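Long-range contacts in methylmalonate-semialdehyde dehydrogenase (Oceanimonas doudoroffii, PDB 4ZZ7), which probably catalyses the NAD-dependent, CoA-acylating oxidation of methylmalonate semialdehyde, as a tetrameric member of the aldehyde dehydrogenase family: residues 249-257 with 380-388; 430-438 with 450-458. All coordinates share one frame; numbering follows the deposited sequence.

Both contacts are buried beside the NAD site of this aldehyde dehydrogenase, their centres about 14 Å apart. Interaction 1 is largely polar: a carboxylate, a lysine and a histidine–tyrosine pair join the chain leaving the NAD-binding sheet to helix 380-383 and the turn that follows it, with NAD at one end. Interaction 2 relies instead on ring faces, a methionine sulfur and glycine backbone, and its far side reaches a neighbouring subunit. The two share the sheet that holds strands 254-258, 411-418 and 436-439, and they touch directly: Ser458 probably hydrogen-bonds Gly250 and Gly251, while Leu249 packs on Phe452.

Interaction 1. Residues 249-257 with 380-388; sequences LGGAKNHAI and TSYQEEIFG. With NAD (nicotinamide-adenine-dinucleotide), chain M.
The nicotinamide-ribose end of the NAD site is held in part by Glu385, which reaches from the turn after helix 380-383 to the loop joining strands 245-249 and 254-258. With CG anti to the backbone N (chi1 173°) and the chain extended beyond it, the carboxylate arrives beside Gly251 and Ala252. Its OE2 accepts a hydrogen bond from NAD O2D at 2.9 Å, while OE1 takes a weak one from Ala252 N at 3.3 Å. Phe387 lays one ring face against the same ribose, with NAD C3D 3.5 Å above its plane and toward its rim. Farther along, Lys253, bent at chi2 and chi4, brings NZ to Glu384 O in a weak 3.2 Å bond.

His255 is held at two corners. ND1 donates to Lys253 O at 2.8 Å, the acceptor lying in the ring plane though ND1 stands above the plane of that carbonyl, and NE2 shares a 2.9 Å hydrogen bond with Tyr382 OH; the rings meet rim to rim with planes at 86°. A leucine in place of His255 would probably leave the hydroxyl of the buried Tyr382 without this partner and Lys253 O without its side-chain donor. Helix 399-408 packs against His255 and Tyr382, helix 329-344 against Ser381 and Ile386, and strand 286-292 lies beside Lys253 and His255.

Interaction 2. Residues 430-438 with 450-458; sequences DNIQVGMVG and HSFGGWKRS
Beside the nicotinamide pocket, Phe452, one of the residues lining the NAD site, receives the side chain of Met436 over one ring face. The sulfur stands almost above the middle of the ring, SD lying 3.8 Å from the Phe452 centroid and 11° off its normal, a Met-aromatic contact. A bend at chi3 (-74°) carries the methyl over the same ring and against the backbone beyond it, with Met436 CE 3.3 Å from Gly453 C. Gly453 N adds a weak hydrogen bond to Met436 SD at 3.6 Å.

These contacts tie the start of strand 436-439, which pairs in parallel with strand 411-418, to the chain leading into the type II' turn from Trp455 to Ser458. Trp455 lies over the backbone before that strand: Gly435 CA makes a CH-pi contact 3.6 Å from the centroid of its five-membered ring, and the carbonyl carbon of Val434 also faces the indole. The same Gly435 CA makes a CA-H...O contact with Gly453 O at 3.6 Å. Gln433, folded back so that NE2 donates to Asn431 O at 3.1 Å, sets OE1 3.8 Å from Trp455 CZ3. The indole NE1 hydrogen-bonds Arg477 O of a neighbouring subunit, whose strand continues the sheet alongside Met436, Val437 and Gly438.

Interaction 1. Residues 249-257 with 380-388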
# COMPACT_ATOMS: atom_id res chain seq x y z
N LEU A 249 -9.36 -21.45 11.96
CA LEU A 249 -9.19 -20.83 13.26
C LEU A 249 -9.80 -21.71 14.35
O LEU A 249 -10.83 -22.33 14.13
CB LEU A 249 -9.83 -19.44 13.26
CG LEU A 249 -9.04 -18.37 12.52
CD1 LEU A 249 -9.08 -18.59 11.03
CD2 LEU A 249 -9.57 -16.98 12.83
N GLY A 250 -9.17 -21.70 15.51
CA GLY A 250 -9.36 -22.72 16.54
C GLY A 250 -9.67 -22.15 17.91
O GLY A 250 -10.22 -21.07 18.03
N GLY A 251 -9.30 -22.89 18.95
CA GLY A 251 -9.60 -22.50 20.33
C GLY A 251 -8.70 -21.46 20.93
O GLY A 251 -7.80 -20.93 20.27
N ALA A 252 -8.94 -21.18 22.22
CA ALA A 252 -8.27 -20.08 22.91
C ALA A 252 -8.27 -20.20 24.45
O ALA A 252 -9.19 -20.75 25.03
CB ALA A 252 -8.94 -18.79 22.49
N LYS A 253 -7.21 -19.70 25.07
CA LYS A 253 -7.16 -19.45 26.52
C LYS A 253 -6.55 -18.07 26.77
O LYS A 253 -5.32 -17.91 26.94
CB LYS A 253 -6.38 -20.53 27.29
CG LYS A 253 -7.24 -21.43 28.18
CD LYS A 253 -7.54 -20.81 29.54
CE LYS A 253 -8.31 -21.78 30.45
NZ LYS A 253 -9.77 -21.78 30.23
N ASN A 254 -7.41 -17.05 26.78
CA ASN A 254 -6.93 -15.68 26.76
C ASN A 254 -6.56 -15.20 28.16
O ASN A 254 -7.39 -15.21 29.04
CB ASN A 254 -7.96 -14.75 26.12
CG ASN A 254 -8.04 -14.88 24.59
OD1 ASN A 254 -8.44 -13.95 23.91
ND2 ASN A 254 -7.64 -16.00 24.04
N HIS A 255 -5.30 -14.80 28.32
CA HIS A 255 -4.75 -14.35 29.60
C HIS A 255 -4.64 -12.83 29.65
O HIS A 255 -4.30 -12.22 28.66
CB HIS A 255 -3.34 -14.91 29.81
CG HIS A 255 -3.27 -16.39 30.08
ND1 HIS A 255 -3.84 -17.33 29.25
CD2 HIS A 255 -2.64 -17.08 31.05
CE1 HIS A 255 -3.59 -18.54 29.71
NE2 HIS A 255 -2.87 -18.42 30.80
N ALA A 256 -4.89 -12.26 30.83
CA ALA A 256 -4.65 -10.84 31.09
C ALA A 256 -3.69 -10.68 32.27
O ALA A 256 -3.97 -11.16 33.37
CB ALA A 256 -5.96 -10.11 31.38
N ILE A 257 -2.59 -9.99 32.04
CA ILE A 257 -1.63 -9.70 33.09
C ILE A 257 -2.08 -8.43 33.77
O ILE A 257 -2.14 -7.38 33.13
CB ILE A 257 -0.22 -9.49 32.50
CG1 ILE A 257 0.21 -10.76 31.77
CG2 ILE A 257 0.79 -9.10 33.58
CD1 ILE A 257 1.53 -10.63 31.05
N THR A 380 -6.37 -29.27 34.88
CA THR A 380 -6.96 -29.58 33.58
C THR A 380 -7.89 -28.47 33.14
O THR A 380 -8.01 -28.16 31.96
CB THR A 380 -7.79 -30.87 33.63
OG1 THR A 380 -7.02 -31.88 34.27
CG2 THR A 380 -8.15 -31.37 32.24
N SER A 381 -8.57 -27.89 34.11
CA SER A 381 -9.45 -26.76 33.86
C SER A 381 -8.70 -25.49 33.37
O SER A 381 -9.29 -24.64 32.69
CB SER A 381 -10.28 -26.47 35.12
OG SER A 381 -9.52 -26.68 36.30
N TYR A 382 -7.41 -25.37 33.71
CA TYR A 382 -6.57 -24.30 33.17
C TYR A 382 -5.96 -24.62 31.80
O TYR A 382 -5.82 -23.75 30.96
CB TYR A 382 -5.43 -23.94 34.13
CG TYR A 382 -4.35 -23.08 33.48
CD1 TYR A 382 -4.46 -21.71 33.45
CD2 TYR A 382 -3.24 -23.67 32.87
CE1 TYR A 382 -3.50 -20.93 32.86
CE2 TYR A 382 -2.27 -22.89 32.28
CZ TYR A 382 -2.40 -21.52 32.27
OH TYR A 382 -1.42 -20.78 31.65
N GLN A 383 -5.54 -25.86 31.60
CA GLN A 383 -4.97 -26.23 30.32
C GLN A 383 -6.03 -26.17 29.24
O GLN A 383 -5.75 -25.72 28.15
CB GLN A 383 -4.33 -27.62 30.38
CG GLN A 383 -3.06 -27.70 31.22
CD GLN A 383 -2.75 -29.10 31.73
OE1 GLN A 383 -3.20 -30.10 31.17
NE2 GLN A 383 -1.97 -29.19 32.82
N GLU A 384 -7.24 -26.61 29.54
CA GLU A 384 -8.27 -26.78 28.52
C GLU A 384 -9.23 -25.59 28.48
O GLU A 384 -9.38 -24.90 29.47
CB GLU A 384 -9.02 -28.08 28.77
CG GLU A 384 -8.10 -29.31 28.64
CD GLU A 384 -8.81 -30.63 28.89
OE1 GLU A 384 -10.03 -30.65 29.16
OE2 GLU A 384 -8.10 -31.66 28.81
N GLU A 385 -9.84 -25.35 27.31
CA GLU A 385 -10.75 -24.22 27.10
C GLU A 385 -12.13 -24.58 27.63
O GLU A 385 -12.78 -25.50 27.10
CB GLU A 385 -10.85 -23.86 25.61
CG GLU A 385 -11.91 -22.79 25.29
CD GLU A 385 -11.94 -22.36 23.83
OE1 GLU A 385 -11.92 -21.13 23.59
OE2 GLU A 385 -11.98 -23.24 22.94
N ILE A 386 -12.59 -23.84 28.63
CA ILE A 386 -13.83 -24.16 29.31
C ILE A 386 -15.00 -23.71 28.47
O ILE A 386 -15.96 -24.46 28.30
CB ILE A 386 -13.91 -23.47 30.68
CG1 ILE A 386 -12.85 -24.06 31.63
CG2 ILE A 386 -15.29 -23.68 31.29
CD1 ILE A 386 -12.65 -23.28 32.91
N PHE A 387 -14.92 -22.47 28.00
CA PHE A 387 -15.91 -21.89 27.09
C PHE A 387 -17.25 -21.74 27.83
O PHE A 387 -18.31 -22.16 27.36
CB PHE A 387 -16.01 -22.77 25.81
CG PHE A 387 -16.25 -21.99 24.52
CD1 PHE A 387 -15.27 -21.13 24.00
CD2 PHE A 387 -17.43 -22.17 23.79
CE1 PHE A 387 -15.47 -20.44 22.82
CE2 PHE A 387 -17.64 -21.49 22.60
CZ PHE A 387 -16.67 -20.62 22.12
N GLY A 388 -17.17 -21.16 29.01
CA GLY A 388 -18.34 -20.85 29.81
C GLY A 388 -18.05 -19.63 30.67
O GLY A 388 -16.94 -19.12 30.66
PA NAD M . -16.76 -26.87 16.33
O1A NAD M . -17.61 -28.06 16.75
O2A NAD M . -15.24 -26.89 16.45
O5B NAD M . -17.05 -26.57 14.76
C5B NAD M . -18.11 -25.72 14.29
C4B NAD M . -18.52 -26.07 12.86
O4B NAD M . -17.84 -27.24 12.41
C3B NAD M . -20.01 -26.36 12.70
O3B NAD M . -20.46 -25.72 11.51
C2B NAD M . -20.10 -27.89 12.65
O2B NAD M . -21.09 -28.48 11.80
C1B NAD M . -18.74 -28.31 12.14
N9A NAD M . -18.26 -29.59 12.76
C8A NAD M . -18.41 -29.96 14.06
N7A NAD M . -17.84 -31.16 14.28
C5A NAD M . -17.32 -31.59 13.10
C6A NAD M . -16.59 -32.81 12.63
N6A NAD M . -16.30 -33.80 13.51
N1A NAD M . -16.22 -32.87 11.33
C2A NAD M . -16.51 -31.87 10.44
N3A NAD M . -17.17 -30.74 10.79
C4A NAD M . -17.60 -30.55 12.08
O3 NAD M . -17.30 -25.53 17.09
PN NAD M . -18.70 -25.29 17.93
O1N NAD M . -19.90 -25.24 16.99
O2N NAD M . -18.78 -26.13 19.21
O5D NAD M . -18.32 -23.80 18.37
C5D NAD M . -17.40 -23.57 19.46
C4D NAD M . -15.93 -23.34 19.05
O4D NAD M . -15.70 -22.14 18.27
C3D NAD M . -15.05 -23.18 20.30
O3D NAD M . -14.28 -24.37 20.53
C2D NAD M . -14.15 -21.96 20.06
O2D NAD M . -12.78 -22.22 20.37
C1D NAD M . -14.37 -21.67 18.58
N1N NAD M . -14.20 -20.28 18.18
C2N NAD M . -13.03 -19.96 17.60
C3N NAD M . -12.79 -18.66 17.17
C7N NAD M . -11.48 -18.23 16.54
O7N NAD M . -10.38 -18.42 17.06
N7N NAD M . -11.58 -17.58 15.40
C4N NAD M . -13.79 -17.70 17.32
C5N NAD M . -15.00 -18.05 17.91
C6N NAD M . -15.18 -19.36 18.34

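Interaction 2. Residues 430-438 with 450-458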
# COMPACT_ATOMS: atom_id res chain seq x y z
N ASP A 430 5.35 -6.49 22.02
CA ASP A 430 6.40 -6.89 21.09
C ASP A 430 6.70 -8.36 21.20
O ASP A 430 6.68 -9.06 20.19
CB ASP A 430 7.69 -6.10 21.31
CG ASP A 430 8.66 -6.26 20.15
OD1 ASP A 430 8.27 -5.99 19.02
OD2 ASP A 430 9.81 -6.67 20.35
N ASN A 431 6.93 -8.84 22.42
CA ASN A 431 7.45 -10.20 22.66
C ASN A 431 6.44 -11.28 22.93
O ASN A 431 6.83 -12.44 22.92
CB ASN A 431 8.43 -10.20 23.84
CG ASN A 431 9.62 -9.32 23.59
OD1 ASN A 431 9.78 -8.27 24.20
ND2 ASN A 431 10.46 -9.74 22.65
N ILE A 432 5.19 -10.93 23.21
CA ILE A 432 4.18 -11.96 23.57
C ILE A 432 3.77 -12.80 22.37
O ILE A 432 3.50 -12.26 21.30
CB ILE A 432 2.94 -11.38 24.29
CG1 ILE A 432 2.10 -12.49 24.94
CG2 ILE A 432 2.08 -10.53 23.36
CD1 ILE A 432 2.66 -12.98 26.27
N GLN A 433 3.70 -14.12 22.54
CA GLN A 433 3.48 -15.04 21.43
C GLN A 433 2.01 -15.34 21.21
O GLN A 433 1.60 -16.50 21.21
CB GLN A 433 4.25 -16.35 21.65
CG GLN A 433 5.76 -16.19 21.76
CD GLN A 433 6.39 -15.63 20.49
OE1 GLN A 433 6.29 -16.24 19.41
NE2 GLN A 433 7.05 -14.47 20.60
N VAL A 434 1.20 -14.28 21.06
CA VAL A 434 -0.21 -14.39 20.65
C VAL A 434 -0.53 -13.36 19.55
O VAL A 434 0.07 -12.29 19.48
CB VAL A 434 -1.21 -14.29 21.84
CG1 VAL A 434 -0.51 -14.56 23.16
CG2 VAL A 434 -1.91 -12.95 21.91
N GLY A 435 -1.51 -13.70 18.73
CA GLY A 435 -1.84 -12.92 17.54
C GLY A 435 -2.48 -11.56 17.80
O GLY A 435 -2.18 -10.59 17.12
N MET A 436 -3.38 -11.50 18.75
CA MET A 436 -4.08 -10.26 19.06
C MET A 436 -3.83 -9.82 20.50
O MET A 436 -4.24 -10.48 21.44
CB MET A 436 -5.56 -10.44 18.77
CG MET A 436 -5.85 -10.67 17.30
SD MET A 436 -7.33 -11.63 17.00
CE MET A 436 -6.81 -13.27 17.46
N VAL A 437 -3.19 -8.67 20.64
CA VAL A 437 -2.68 -8.16 21.89
C VAL A 437 -3.45 -6.91 22.25
O VAL A 437 -3.66 -6.03 21.40
CB VAL A 437 -1.23 -7.73 21.70
CG1 VAL A 437 -0.64 -7.21 22.98
CG2 VAL A 437 -0.41 -8.89 21.17
N GLY A 438 -3.84 -6.82 23.52
CA GLY A 438 -4.51 -5.63 24.04
C GLY A 438 -3.66 -4.91 25.09
O GLY A 438 -2.94 -5.57 25.83
N HIS A 450 -9.05 -4.55 9.79
CA HIS A 450 -7.89 -5.33 10.15
C HIS A 450 -8.24 -6.81 10.02
O HIS A 450 -9.34 -7.15 9.60
CB HIS A 450 -7.40 -4.92 11.54
CG HIS A 450 -6.56 -3.68 11.54
ND1 HIS A 450 -5.20 -3.68 11.27
CD2 HIS A 450 -6.89 -2.39 11.76
CE1 HIS A 450 -4.74 -2.45 11.34
NE2 HIS A 450 -5.75 -1.65 11.64
N SER A 451 -7.30 -7.69 10.32
CA SER A 451 -7.60 -9.08 10.23
C SER A 451 -7.45 -9.68 11.58
O SER A 451 -6.68 -9.18 12.39
CB SER A 451 -6.73 -9.75 9.19
OG SER A 451 -7.08 -9.31 7.90
N PHE A 452 -8.20 -10.77 11.77
CA PHE A 452 -8.36 -11.51 13.04
C PHE A 452 -7.67 -12.84 12.89
O PHE A 452 -7.92 -13.57 11.92
CB PHE A 452 -9.85 -11.79 13.26
CG PHE A 452 -10.19 -12.52 14.53
CD1 PHE A 452 -9.91 -13.86 14.68
CD2 PHE A 452 -10.86 -11.85 15.56
CE1 PHE A 452 -10.27 -14.52 15.83
CE2 PHE A 452 -11.21 -12.51 16.72
CZ PHE A 452 -10.91 -13.85 16.85
N GLY A 453 -6.82 -13.19 13.84
CA GLY A 453 -6.18 -14.49 13.79
C GLY A 453 -5.20 -14.69 14.92
O GLY A 453 -4.37 -13.81 15.19
N GLY A 454 -5.31 -15.83 15.58
CA GLY A 454 -4.39 -16.21 16.63
C GLY A 454 -3.11 -16.83 16.12
O GLY A 454 -2.96 -17.10 14.93
N TRP A 455 -2.20 -17.06 17.07
CA TRP A 455 -0.93 -17.76 16.83
C TRP A 455 -0.97 -19.17 17.41
O TRP A 455 -1.96 -19.57 18.04
CB TRP A 455 0.20 -16.98 17.47
CG TRP A 455 0.57 -15.82 16.69
CD1 TRP A 455 -0.11 -15.26 15.66
CD2 TRP A 455 1.71 -14.99 16.91
NE1 TRP A 455 0.54 -14.16 15.21
CE2 TRP A 455 1.66 -13.97 15.96
CE3 TRP A 455 2.77 -15.02 17.83
CZ2 TRP A 455 2.63 -13.00 15.88
CZ3 TRP A 455 3.72 -14.05 17.74
CH2 TRP A 455 3.65 -13.06 16.77
N LYS A 456 0.11 -19.90 17.20
CA LYS A 456 0.26 -21.26 17.71
C LYS A 456 -0.88 -22.17 17.21
O LYS A 456 -1.13 -22.24 16.01
CB LYS A 456 0.44 -21.22 19.23
CG LYS A 456 1.67 -20.44 19.62
CD LYS A 456 2.01 -20.60 21.09
CE LYS A 456 0.91 -20.03 21.97
NZ LYS A 456 1.39 -19.70 23.35
N ARG A 457 -1.57 -22.83 18.14
CA ARG A 457 -2.58 -23.82 17.83
C ARG A 457 -3.95 -23.19 17.66
O ARG A 457 -4.90 -23.88 17.28
CB ARG A 457 -2.65 -24.84 18.97
CG ARG A 457 -1.45 -25.78 19.07
CD ARG A 457 -1.68 -27.10 18.34
NE ARG A 457 -2.73 -27.93 18.95
CZ ARG A 457 -3.31 -28.98 18.38
NH1 ARG A 457 -2.96 -29.39 17.16
NH2 ARG A 457 -4.26 -29.65 19.03
N SER A 458 -4.07 -21.90 17.95
CA SER A 458 -5.33 -21.16 17.71
C SER A 458 -5.65 -20.89 16.21
O SER A 458 -6.76 -20.47 15.88
CB SER A 458 -5.33 -19.83 18.49
OG SER A 458 -5.21 -20.03 19.90